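Local coordinates for single-stranded DNA-binding protein WHY3, chloroplastic (Arabidopsis thaliana, PDB 4KOQ) that binds single-stranded DNA in chloroplasts and nucleus, guarding the plastid genome against illegitimate recombination and repressing transcription of the kinesin gene KP1, at residues N77-G82 / S149-V154. Sequence-based numbering, arbitrary orientation.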
loop_
_atom_site.group_PDB
_atom_site.type_symbol
_atom_site.label_atom_id
_atom_site.label_comp_id
_atom_site.label_asym_id
_atom_site.label_seq_id
_atom_site.Cartn_x
_atom_site.Cartn_y
_atom_site.Cartn_z
ATOM N N ASN A 77 9.979 -4.994 -12.281
ATOM C CA ASN A 77 11.356 -4.584 -12.419
ATOM C C ASN A 77 11.571 -3.147 -11.986
ATOM O O ASN A 77 12.526 -2.846 -11.288
ATOM C CB ASN A 77 11.774 -4.707 -13.858
ATOM C CG ASN A 77 13.241 -4.952 -13.998
ATOM O OD1 ASN A 77 14.066 -4.467 -13.204
ATOM N ND2 ASN A 77 13.582 -5.772 -14.951
ATOM N N LEU A 78 10.683 -2.273 -12.430
ATOM C CA LEU A 78 10.803 -0.842 -12.137
ATOM C C LEU A 78 10.667 -0.569 -10.669
ATOM O O LEU A 78 11.353 0.293 -10.140
ATOM C CB LEU A 78 9.765 -0.035 -12.918
ATOM C CG LEU A 78 10.032 -0.017 -14.418
ATOM C CD1 LEU A 78 8.984 0.786 -15.124
ATOM C CD2 LEU A 78 11.386 0.596 -14.639
ATOM N N VAL A 79 9.755 -1.253 -9.980
ATOM C CA VAL A 79 9.570 -0.954 -8.567
ATOM C C VAL A 79 10.671 -1.580 -7.694
ATOM O O VAL A 79 10.733 -1.309 -6.507
ATOM C CB VAL A 79 8.169 -1.404 -7.966
ATOM C CG1 VAL A 79 7.030 -0.661 -8.620
ATOM C CG2 VAL A 79 7.996 -2.882 -8.045
ATOM N N SER A 80 11.537 -2.389 -8.268
ATOM C CA SER A 80 12.617 -2.992 -7.484
ATOM C C SER A 80 13.997 -2.545 -7.920
ATOM O O SER A 80 14.975 -3.140 -7.508
ATOM C CB SER A 80 12.562 -4.523 -7.538
ATOM O OG SER A 80 12.601 -5.023 -8.833
ATOM N N LEU A 81 14.095 -1.502 -8.741
ATOM C CA LEU A 81 15.413 -1.084 -9.197
ATOM C C LEU A 81 16.278 -0.550 -8.060
ATOM O O LEU A 81 15.847 0.300 -7.319
ATOM C CB LEU A 81 15.272 0.020 -10.232
ATOM C CG LEU A 81 14.819 -0.386 -11.611
ATOM C CD1 LEU A 81 14.738 0.860 -12.515
ATOM C CD2 LEU A 81 15.802 -1.405 -12.247
ATOM N N GLY A 82 17.515 -1.018 -7.973
ATOM C CA GLY A 82 18.491 -0.395 -7.101
ATOM C C GLY A 82 18.869 0.990 -7.619
ATOM O O GLY A 82 18.616 1.303 -8.772
ATOM N N SER A 149 4.818 4.622 -6.268
ATOM C CA SER A 149 3.588 4.516 -5.504
ATOM C C SER A 149 2.409 4.061 -6.369
ATOM O O SER A 149 1.672 3.139 -5.991
ATOM C CB SER A 149 3.293 5.830 -4.773
ATOM O OG SER A 149 1.979 5.897 -4.225
ATOM N N ALA A 150 2.243 4.688 -7.552
ATOM C CA ALA A 150 1.149 4.363 -8.450
ATOM C C ALA A 150 1.273 2.927 -8.979
ATOM O O ALA A 150 0.270 2.234 -9.120
ATOM C CB ALA A 150 1.113 5.347 -9.630
ATOM N N PHE A 151 2.507 2.500 -9.273
ATOM C CA PHE A 151 2.765 1.153 -9.798
ATOM C C PHE A 151 2.466 0.078 -8.735
ATOM O O PHE A 151 1.835 -0.966 -9.016
ATOM C CB PHE A 151 4.230 0.992 -10.274
ATOM C CG PHE A 151 4.600 1.764 -11.526
ATOM C CD1 PHE A 151 3.680 2.528 -12.215
ATOM C CD2 PHE A 151 5.888 1.691 -12.027
ATOM C CE1 PHE A 151 4.044 3.215 -13.361
ATOM C CE2 PHE A 151 6.237 2.397 -13.183
ATOM C CZ PHE A 151 5.330 3.134 -13.829
ATOM N N ASN A 152 2.926 0.304 -7.516
ATOM C CA ASN A 152 2.593 -0.622 -6.430
ATOM C C ASN A 152 1.090 -0.672 -6.166
ATOM O O ASN A 152 0.526 -1.733 -5.890
ATOM C CB ASN A 152 3.368 -0.289 -5.163
ATOM C CG ASN A 152 4.715 -0.934 -5.136
ATOM O OD1 ASN A 152 4.846 -2.110 -5.458
ATOM N ND2 ASN A 152 5.739 -0.173 -4.750
ATOM N N PHE A 153 0.427 0.465 -6.243
ATOM C CA PHE A 153 -1.022 0.507 -6.149
ATOM C C PHE A 153 -1.705 -0.348 -7.224
ATOM O O PHE A 153 -2.666 -1.095 -6.954
ATOM C CB PHE A 153 -1.528 1.939 -6.227
ATOM C CG PHE A 153 -2.983 2.049 -6.510
ATOM C CD1 PHE A 153 -3.905 1.955 -5.468
ATOM C CD2 PHE A 153 -3.458 2.227 -7.791
ATOM C CE1 PHE A 153 -5.244 2.036 -5.718
ATOM C CE2 PHE A 153 -4.827 2.302 -8.030
ATOM C CZ PHE A 153 -5.710 2.199 -6.991
ATOM N N VAL A 154 -1.251 -0.209 -8.458
ATOM C CA VAL A 154 -2.011 -0.740 -9.573
ATOM C C VAL A 154 -1.766 -2.222 -9.799
ATOM O O VAL A 154 -2.612 -2.908 -10.363
ATOM C CB VAL A 154 -1.763 0.094 -10.858
ATOM C CG1 VAL A 154 -0.498 -0.313 -11.536
ATOM C CG2 VAL A 154 -2.964 -0.005 -11.763
HETATM O O HOH W 1 8.716 -0.679 -4.281
#
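Val79 sends its CG1 methyl to the root of the Phe151 side chain, meeting CB at 3.6 Å and lying near the plane of the ring at its edge. From the preceding position, Leu78 reaches a carbon farther out on the same ring, its CD1 standing 3.7 Å from Phe151 CE2 in an oblique approach. Phe151 holds CG anti to its own carbonyl carbon (chi1 -70°), which carries the ring out from helix 141-158 to meet both aliphatic residues. The amide of Asn152 flanks this apolar patch. Its OD1 lies 4.1 Å from Val79 CG1, a van der Waals contact with the methyl, while the polar link runs through solvent: a water donates to Val79 O at 3.1 Å and accepts from Asn152 ND2, also at 3.1 Å. This bridge ties the backbone carbonyl of Val79 to a side chain of the other segment and probably steadies the amide. A leucine in place of Asn152 would probably leave the bridging water without its amide donor and so cost the water-mediated polar connection between the two segments.

Further out, Leu78 also packs on Cys87 and Val109, so the leucine that touches Phe151 is itself seated against strands 87-91 and 103-111 of the second four-stranded sheet. Val79 and Asn152 look to the third subunit as well, where they pack on its Ala145 and Ser149, and Ala150 and Val154 rest on Trp161 and Phe164 of the second subunit. The contact therefore joins the short helix linking the two antiparallel sheets to the long helix 141-158, the first of the C-terminal helices, in the helical region through which the Whirly fold assembles into its homotetramer.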